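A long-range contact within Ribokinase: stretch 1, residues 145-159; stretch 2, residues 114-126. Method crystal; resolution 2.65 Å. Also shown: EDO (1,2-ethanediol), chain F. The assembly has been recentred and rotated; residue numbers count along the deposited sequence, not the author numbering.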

ATOM      1  N   CYS B 145       5.184  -6.041 -18.906  1.00 25.74           N
ATOM      2  CA  CYS B 145       3.742  -6.259 -18.826  1.00 24.41           C
ATOM      3  C   CYS B 145       3.082  -5.316 -17.825  1.00 27.49           C
ATOM      4  O   CYS B 145       2.095  -5.684 -17.181  1.00 30.01           O
ATOM      5  CB  CYS B 145       3.440  -7.707 -18.448  1.00 25.54           C
ATOM      6  SG  CYS B 145       3.956  -8.933 -19.665  1.00 25.63           S
ATOM      7  N   GLU B 146       3.584  -4.084 -17.699  1.00 28.55           N
ATOM      8  CA  GLU B 146       3.038  -3.129 -16.742  1.00 24.14           C
ATOM      9  C   GLU B 146       2.438  -1.896 -17.414  1.00 26.50           C
ATOM     10  O   GLU B 146       2.317  -0.848 -16.773  1.00 27.47           O
ATOM     11  CB  GLU B 146       4.102  -2.728 -15.721  1.00 25.48           C
ATOM     12  CG  GLU B 146       4.444  -3.813 -14.710  1.00 26.06           C
ATOM     13  CD  GLU B 146       5.407  -3.342 -13.630  1.00 28.99           C
ATOM     14  OE1 GLU B 146       6.030  -2.271 -13.811  1.00 23.50           O
ATOM     15  OE2 GLU B 146       5.556  -4.056 -12.606  1.00 33.50           O
ATOM     16  N   ILE B 147       2.092  -1.984 -18.704  1.00 26.82           N
ATOM     17  CA  ILE B 147       1.204  -1.008 -19.334  1.00 26.85           C
ATOM     18  C   ILE B 147      -0.039  -1.764 -19.797  1.00 25.46           C
ATOM     19  O   ILE B 147      -0.195  -2.954 -19.507  1.00 26.57           O
ATOM     20  CB  ILE B 147       1.877  -0.243 -20.495  1.00 27.25           C
ATOM     21  CG1 ILE B 147       2.240  -1.185 -21.651  1.00 28.09           C
ATOM     22  CG2 ILE B 147       3.117   0.521 -19.996  1.00 21.61           C
ATOM     23  CD1 ILE B 147       2.675  -0.462 -22.928  1.00 20.04           C
ATOM     24  N   SER B 148      -0.926  -1.097 -20.523  1.00 27.25           N
ATOM     25  CA  SER B 148      -2.203  -1.712 -20.860  1.00 28.94           C
ATOM     26  C   SER B 148      -2.041  -2.769 -21.955  1.00 31.27           C
ATOM     27  O   SER B 148      -1.203  -2.626 -22.851  1.00 30.33           O
ATOM     28  CB  SER B 148      -3.197  -0.659 -21.327  1.00 28.58           C
ATOM     29  OG  SER B 148      -3.254  -0.616 -22.746  1.00 33.53           O
ATOM     30  N   PRO B 149      -2.839  -3.848 -21.898  1.00 31.00           N
ATOM     31  CA  PRO B 149      -2.744  -4.886 -22.942  1.00 29.28           C
ATOM     32  C   PRO B 149      -2.976  -4.363 -24.349  1.00 31.71           C
ATOM     33  O   PRO B 149      -2.205  -4.690 -25.263  1.00 29.74           O
ATOM     34  CB  PRO B 149      -3.831  -5.892 -22.526  1.00 28.68           C
ATOM     35  CG  PRO B 149      -3.980  -5.699 -21.061  1.00 28.49           C
ATOM     36  CD  PRO B 149      -3.776  -4.229 -20.825  1.00 29.49           C
ATOM     37  N   ASP B 150      -4.006  -3.533 -24.544  1.00 31.78           N
ATOM     38  CA  ASP B 150      -4.318  -3.041 -25.880  1.00 30.80           C
ATOM     39  C   ASP B 150      -3.237  -2.103 -26.402  1.00 32.65           C
ATOM     40  O   ASP B 150      -2.925  -2.118 -27.602  1.00 33.45           O
ATOM     41  CB  ASP B 150      -5.657  -2.305 -25.869  1.00 33.53           C
ATOM     42  CG  ASP B 150      -6.840  -3.236 -25.689  1.00 37.67           C
ATOM     43  OD1 ASP B 150      -6.672  -4.466 -25.832  1.00 35.83           O
ATOM     44  OD2 ASP B 150      -7.954  -2.723 -25.434  1.00 48.27           O
ATOM     45  N   ASN B 151      -2.642  -1.301 -25.520  1.00 31.02           N
ATOM     46  CA  ASN B 151      -1.592  -0.383 -25.937  1.00 27.10           C
ATOM     47  C   ASN B 151      -0.279  -1.103 -26.195  1.00 28.37           C
ATOM     48  O   ASN B 151       0.510  -0.659 -27.035  1.00 30.60           O
ATOM     49  CB  ASN B 151      -1.415   0.706 -24.887  1.00 28.88           C
ATOM     50  CG  ASN B 151      -2.614   1.625 -24.812  1.00 28.16           C
ATOM     51  OD1 ASN B 151      -3.344   1.778 -25.791  1.00 30.73           O
ATOM     52  ND2 ASN B 151      -2.831   2.234 -23.653  1.00 28.01           N
ATOM     53  N   THR B 152      -0.021  -2.197 -25.479  1.00 27.86           N
ATOM     54  CA  THR B 152       1.123  -3.039 -25.814  1.00 24.89           C
ATOM     55  C   THR B 152       1.017  -3.543 -27.248  1.00 29.80           C
ATOM     56  O   THR B 152       2.004  -3.531 -27.993  1.00 29.12           O
ATOM     57  CB  THR B 152       1.210  -4.208 -24.842  1.00 25.87           C
ATOM     58  OG1 THR B 152       1.375  -3.706 -23.510  1.00 25.41           O
ATOM     59  CG2 THR B 152       2.400  -5.085 -25.176  1.00 27.36           C
ATOM     60  N   LEU B 153      -0.183  -3.972 -27.661  1.00 30.06           N
ATOM     61  CA  LEU B 153      -0.358  -4.472 -29.020  1.00 29.86           C
ATOM     62  C   LEU B 153      -0.197  -3.355 -30.045  1.00 33.36           C
ATOM     63  O   LEU B 153       0.237  -3.606 -31.180  1.00 32.87           O
ATOM     64  CB  LEU B 153      -1.719  -5.161 -29.166  1.00 24.88           C
ATOM     65  CG  LEU B 153      -1.867  -6.434 -28.329  1.00 28.97           C
ATOM     66  CD1 LEU B 153      -3.133  -7.183 -28.650  1.00 26.02           C
ATOM     67  CD2 LEU B 153      -0.635  -7.343 -28.471  1.00 30.43           C
ATOM     68  N   LEU B 154      -0.552  -2.123 -29.678  1.00 29.55           N
ATOM     69  CA  LEU B 154      -0.250  -1.008 -30.565  1.00 32.61           C
ATOM     70  C   LEU B 154       1.256  -0.800 -30.678  1.00 32.45           C
ATOM     71  O   LEU B 154       1.770  -0.578 -31.781  1.00 34.48           O
ATOM     72  CB  LEU B 154      -0.945   0.273 -30.097  1.00 34.39           C
ATOM     73  CG  LEU B 154      -2.477   0.336 -30.119  1.00 28.48           C
ATOM     74  CD1 LEU B 154      -2.963   1.655 -29.544  1.00 27.04           C
ATOM     75  CD2 LEU B 154      -3.017   0.117 -31.514  1.00 28.47           C
ATOM     76  N   PHE B 155       1.985  -0.890 -29.555  1.00 23.58           N
ATOM     77  CA  PHE B 155       3.439  -0.757 -29.638  1.00 28.34           C
ATOM     78  C   PHE B 155       4.063  -1.911 -30.404  1.00 29.70           C
ATOM     79  O   PHE B 155       5.062  -1.713 -31.102  1.00 27.10           O
ATOM     80  CB  PHE B 155       4.075  -0.659 -28.251  1.00 27.47           C
ATOM     81  CG  PHE B 155       4.015   0.711 -27.658  1.00 27.44           C
ATOM     82  CD1 PHE B 155       4.713   1.758 -28.240  1.00 27.67           C
ATOM     83  CD2 PHE B 155       3.265   0.955 -26.516  1.00 27.99           C
ATOM     84  CE1 PHE B 155       4.648   3.026 -27.709  1.00 27.57           C
ATOM     85  CE2 PHE B 155       3.200   2.222 -25.971  1.00 26.43           C
ATOM     86  CZ  PHE B 155       3.894   3.257 -26.564  1.00 28.61           C
ATOM     87  N   VAL B 156       3.495  -3.114 -30.274  1.00 32.08           N
ATOM     88  CA  VAL B 156       3.969  -4.262 -31.041  1.00 30.00           C
ATOM     89  C   VAL B 156       3.907  -3.970 -32.534  1.00 34.10           C
ATOM     90  O   VAL B 156       4.845  -4.274 -33.283  1.00 33.82           O
ATOM     91  CB  VAL B 156       3.160  -5.516 -30.664  1.00 30.38           C
ATOM     92  CG1 VAL B 156       3.230  -6.562 -31.761  1.00 29.73           C
ATOM     93  CG2 VAL B 156       3.674  -6.095 -29.351  1.00 30.55           C
ATOM     94  N   GLU B 157       2.816  -3.353 -32.993  1.00 36.84           N
ATOM     95  CA  GLU B 157       2.722  -3.033 -34.413  1.00 37.22           C
ATOM     96  C   GLU B 157       3.772  -2.002 -34.822  1.00 37.27           C
ATOM     97  O   GLU B 157       4.378  -2.120 -35.895  1.00 40.05           O
ATOM     98  CB  GLU B 157       1.313  -2.555 -34.753  1.00 36.54           C
ATOM     99  CG  GLU B 157       1.163  -2.128 -36.196  1.00 44.13           C
ATOM    100  CD  GLU B 157       1.432  -3.253 -37.186  1.00 50.81           C
ATOM    101  OE1 GLU B 157       1.273  -4.444 -36.822  1.00 53.45           O
ATOM    102  OE2 GLU B 157       1.820  -2.940 -38.334  1.00 49.78           O
ATOM    103  N   VAL B 158       4.051  -1.023 -33.960  1.00 33.67           N
ATOM    104  CA  VAL B 158       5.103  -0.063 -34.273  1.00 32.41           C
ATOM    105  C   VAL B 158       6.438  -0.772 -34.430  1.00 33.37           C
ATOM    106  O   VAL B 158       7.187  -0.520 -35.385  1.00 34.43           O
ATOM    107  CB  VAL B 158       5.177   1.020 -33.183  1.00 31.07           C
ATOM    108  CG1 VAL B 158       6.415   1.874 -33.370  1.00 27.40           C
ATOM    109  CG2 VAL B 158       3.924   1.884 -33.213  1.00 30.00           C
ATOM    110  N   ILE B 159       6.743  -1.693 -33.515  1.00 34.82           N
ATOM    111  CA  ILE B 159       8.022  -2.393 -33.548  1.00 34.58           C
ATOM    112  C   ILE B 159       8.119  -3.279 -34.790  1.00 35.69           C
ATOM    113  O   ILE B 159       9.172  -3.358 -35.437  1.00 35.59           O
ATOM    114  CB  ILE B 159       8.194  -3.188 -32.249  1.00 32.29           C
ATOM    115  CG1 ILE B 159       8.214  -2.231 -31.054  1.00 27.47           C
ATOM    116  CG2 ILE B 159       9.490  -3.983 -32.283  1.00 31.25           C
ATOM    117  CD1 ILE B 159       8.164  -2.938 -29.713  1.00 25.48           C
TER
HETATM  118  C1  EDO F 401       7.478  -3.551 -10.033  1.00 33.01           C
HETATM  119  O1  EDO F 401       6.169  -4.113 -10.200  1.00 33.32           O
HETATM  120  C2  EDO F 401       7.422  -2.375  -9.060  1.00 30.93           C
HETATM  121  O2  EDO F 401       6.273  -1.578  -9.376  1.00 30.69           O
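Stretch 2 (114-126) VISEGANGMLKPS

Stretch 2 runs alongside stretch 1 in the same direction, its chain advancing from Ile-115, beside Glu-146, to Pro-125, beside the helix that begins at Pro-149. The register follows this course: the CA atoms of Ile-147 and Asn-120 lie 5.3 Å apart, those of Ser-148 and Gly-121 5.1 Å, those of Asn-151 and Lys-124 5.3 Å, and those of Phe-155 and Pro-125 6.0 Å. Stretch 2 leaves a strand at Ser-116, turns through Gly-118 at positive phi (56°), and forms a short 3-10 segment from Ala-119 to Met-122. Leu-123 (-72/104) and Lys-124 (-126/162) are then extended, and Pro-125 returns to phi/psi of -53/-43.

No direct hydrogen bond joins the two stretches; a single water bridges them. It donates to Asn-120 O (2.5 Å) and Leu-123 O (3.1 Å) and accepts from Ser-148 N (3.1 Å) and Asn-151 ND2 (3.0 Å), thereby linking the 3-10 segment and the residue that follows it to the N-cap and the first turn of the helix. The CA-to-CB bond of Asn-151 points toward stretch 2, and with chi1 m (-68°) its side-chain amide reaches this water. Asn-151 ND2 also lies 3.0 Å from Gly-121 O, but the angle is too poor for a hydrogen bond. The backbone of Asn-151 serves the helix start: its N donates to Ser-148 OG at 2.9 Å, an N-cap bond made with Ser-148 chi1 at 99°, between wells. Gly-121 faces Ser-148 without a side chain; a CB there would point away from stretch 1 and fall 2.5 Å from Glu-117 OE2.

Apolar packing takes over along the helix. The CA-to-CB bond of Phe-155 points sideways, but with chi1 at -81° (m) and chi2 at -66° the ring reaches the extended segment. Leu-123 O lies at the ring edge, 3.3 Å from Phe-155 CE2, while Pro-125 covers one face, its CD 4.0 Å from the ring centroid and only 6° off the normal, a CH-pi contact. The proline ring, puckered C-gamma exo, also meets Leu-154, whose CB is 3.5 Å from Pro-125 CD, and Val-158 (t), whose CG2 is 3.8 Å from Pro-125 CG. Leu-123, with chi1 t and chi2 p, places its CG 3.7 Å from Phe-155 CE2 and its CD2 4.1 Å from CG2 of Ile-147, itself in the p rotamer.

At the other end, Glu-146 (m, t) reaches Ile-115, with Glu-146 OE2 3.5 Å from Ile-115 CD1. Glu-146 OE2 also accepts a very short hydrogen bond, 2.5 Å, from O1 of the ethanediol.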

ATOM      1  N   VAL B 114       0.369  -4.703  -5.248  1.00 26.47           N
ATOM      2  CA  VAL B 114      -0.817  -4.254  -5.963  1.00 28.03           C
ATOM      3  C   VAL B 114      -0.425  -3.011  -6.748  1.00 26.66           C
ATOM      4  O   VAL B 114       0.008  -2.010  -6.160  1.00 21.95           O
ATOM      5  CB  VAL B 114      -1.992  -3.949  -5.025  1.00 24.51           C
ATOM      6  CG1 VAL B 114      -3.188  -3.494  -5.851  1.00 27.84           C
ATOM      7  CG2 VAL B 114      -2.347  -5.151  -4.198  1.00 24.28           C
ATOM      8  N   ILE B 115      -0.574  -3.075  -8.065  1.00 29.56           N
ATOM      9  CA  ILE B 115      -0.234  -1.968  -8.950  1.00 26.74           C
ATOM     10  C   ILE B 115      -1.503  -1.210  -9.313  1.00 27.06           C
ATOM     11  O   ILE B 115      -2.509  -1.812  -9.713  1.00 28.10           O
ATOM     12  CB  ILE B 115       0.477  -2.475 -10.215  1.00 24.35           C
ATOM     13  CG1 ILE B 115       1.731  -3.266  -9.829  1.00 26.56           C
ATOM     14  CG2 ILE B 115       0.809  -1.327 -11.122  1.00 27.24           C
ATOM     15  CD1 ILE B 115       2.509  -3.804 -11.007  1.00 27.95           C
ATOM     16  N   SER B 116      -1.444   0.115  -9.205  1.00 26.44           N
ATOM     17  CA  SER B 116      -2.444   1.007  -9.777  1.00 24.10           C
ATOM     18  C   SER B 116      -1.738   1.629 -10.971  1.00 25.36           C
ATOM     19  O   SER B 116      -0.917   2.539 -10.812  1.00 24.91           O
ATOM     20  CB  SER B 116      -2.901   2.068  -8.781  1.00 26.60           C
ATOM     21  OG  SER B 116      -3.866   2.944  -9.365  1.00 29.37           O
ATOM     22  N   GLU B 117      -2.048   1.117 -12.164  1.00 26.11           N
ATOM     23  CA  GLU B 117      -1.267   1.471 -13.345  1.00 27.58           C
ATOM     24  C   GLU B 117      -1.324   2.966 -13.610  1.00 25.61           C
ATOM     25  O   GLU B 117      -0.314   3.568 -13.991  1.00 26.33           O
ATOM     26  CB  GLU B 117      -1.730   0.648 -14.547  1.00 23.86           C
ATOM     27  CG  GLU B 117      -3.044   1.028 -15.119  1.00 27.65           C
ATOM     28  CD  GLU B 117      -3.290   0.394 -16.475  1.00 33.33           C
ATOM     29  OE1 GLU B 117      -2.417  -0.374 -16.944  1.00 31.62           O
ATOM     30  OE2 GLU B 117      -4.351   0.692 -17.076  1.00 32.69           O
ATOM     31  N   GLY B 118      -2.474   3.591 -13.359  1.00 23.59           N
ATOM     32  CA  GLY B 118      -2.568   5.038 -13.500  1.00 25.59           C
ATOM     33  C   GLY B 118      -2.147   5.477 -14.887  1.00 25.83           C
ATOM     34  O   GLY B 118      -2.598   4.933 -15.903  1.00 25.08           O
ATOM     35  N   ALA B 119      -1.230   6.445 -14.932  1.00 24.72           N
ATOM     36  CA  ALA B 119      -0.823   7.035 -16.199  1.00 27.96           C
ATOM     37  C   ALA B 119      -0.103   6.047 -17.107  1.00 28.43           C
ATOM     38  O   ALA B 119       0.038   6.320 -18.308  1.00 27.68           O
ATOM     39  CB  ALA B 119       0.058   8.260 -15.948  1.00 27.31           C
ATOM     40  N   ASN B 120       0.356   4.913 -16.571  1.00 25.66           N
ATOM     41  CA  ASN B 120       0.938   3.894 -17.436  1.00 24.52           C
ATOM     42  C   ASN B 120      -0.083   3.386 -18.445  1.00 27.19           C
ATOM     43  O   ASN B 120       0.286   2.989 -19.559  1.00 27.61           O
ATOM     44  CB  ASN B 120       1.486   2.748 -16.587  1.00 24.21           C
ATOM     45  CG  ASN B 120       2.712   3.153 -15.792  1.00 27.18           C
ATOM     46  OD1 ASN B 120       3.699   3.627 -16.362  1.00 27.17           O
ATOM     47  ND2 ASN B 120       2.645   3.005 -14.466  1.00 22.52           N
ATOM     48  N   GLY B 121      -1.371   3.463 -18.107  1.00 24.17           N
ATOM     49  CA  GLY B 121      -2.411   3.047 -19.026  1.00 26.31           C
ATOM     50  C   GLY B 121      -2.651   3.996 -20.192  1.00 29.83           C
ATOM     51  O   GLY B 121      -3.402   3.632 -21.106  1.00 32.28           O
ATOM     52  N   MET B 122      -2.045   5.191 -20.192  1.00 27.71           N
ATOM     53  CA  MET B 122      -2.182   6.116 -21.315  1.00 28.88           C
ATOM     54  C   MET B 122      -1.050   6.020 -22.330  1.00 28.61           C
ATOM     55  O   MET B 122      -1.119   6.693 -23.368  1.00 27.51           O
ATOM     56  CB  MET B 122      -2.264   7.574 -20.842  1.00 28.55           C
ATOM     57  CG  MET B 122      -3.642   8.039 -20.423  1.00 33.27           C
ATOM     58  SD  MET B 122      -4.148   7.454 -18.807  1.00 43.18           S
ATOM     59  CE  MET B 122      -5.654   8.421 -18.623  1.00 35.47           C
ATOM     60  N   LEU B 123      -0.006   5.240 -22.049  1.00 25.35           N
ATOM     61  CA  LEU B 123       1.148   5.125 -22.940  1.00 25.52           C
ATOM     62  C   LEU B 123       0.724   4.335 -24.170  1.00 26.11           C
ATOM     63  O   LEU B 123       0.578   3.115 -24.116  1.00 24.86           O
ATOM     64  CB  LEU B 123       2.315   4.453 -22.219  1.00 28.21           C
ATOM     65  CG  LEU B 123       3.663   4.377 -22.945  1.00 26.72           C
ATOM     66  CD1 LEU B 123       4.180   5.764 -23.194  1.00 23.18           C
ATOM     67  CD2 LEU B 123       4.679   3.594 -22.149  1.00 23.87           C
ATOM     68  N   LYS B 124       0.520   5.041 -25.278  1.00 31.93           N
ATOM     69  CA  LYS B 124       0.168   4.536 -26.597  1.00 26.94           C
ATOM     70  C   LYS B 124       1.190   5.090 -27.573  1.00 28.77           C
ATOM     71  O   LYS B 124       1.885   6.062 -27.259  1.00 28.66           O
ATOM     72  CB  LYS B 124      -1.220   4.993 -27.083  1.00 28.13           C
ATOM     73  CG  LYS B 124      -2.385   5.035 -26.133  1.00 26.57           C
ATOM     74  CD  LYS B 124      -3.574   5.581 -26.905  1.00 27.12           C
ATOM     75  CE  LYS B 124      -4.897   5.210 -26.289  1.00 28.62           C
ATOM     76  NZ  LYS B 124      -4.911   5.532 -24.837  1.00 31.74           N
ATOM     77  N   PRO B 125       1.308   4.504 -28.769  1.00 27.82           N
ATOM     78  CA  PRO B 125       2.155   5.138 -29.790  1.00 28.42           C
ATOM     79  C   PRO B 125       1.808   6.596 -30.044  1.00 32.78           C
ATOM     80  O   PRO B 125       2.713   7.435 -30.119  1.00 33.94           O
ATOM     81  CB  PRO B 125       1.893   4.276 -31.037  1.00 28.80           C
ATOM     82  CG  PRO B 125       1.554   2.924 -30.479  1.00 28.88           C
ATOM     83  CD  PRO B 125       0.787   3.197 -29.211  1.00 27.49           C
ATOM     84  N   SER B 126       0.513   6.928 -30.124  1.00 31.47           N
ATOM     85  CA  SER B 126       0.105   8.297 -30.440  1.00 31.08           C
ATOM     86  C   SER B 126       0.602   9.304 -29.397  1.00 33.49           C
ATOM     87  O   SER B 126       0.772  10.489 -29.711  1.00 31.75           O
ATOM     88  CB  SER B 126      -1.418   8.360 -30.607  1.00 30.40           C
ATOM     89  OG  SER B 126      -2.096   8.239 -29.362  1.00 33.54           O
TER
HETATM   90  O   HOH W   1      -0.661   1.836 -21.603  1.00 22.68           O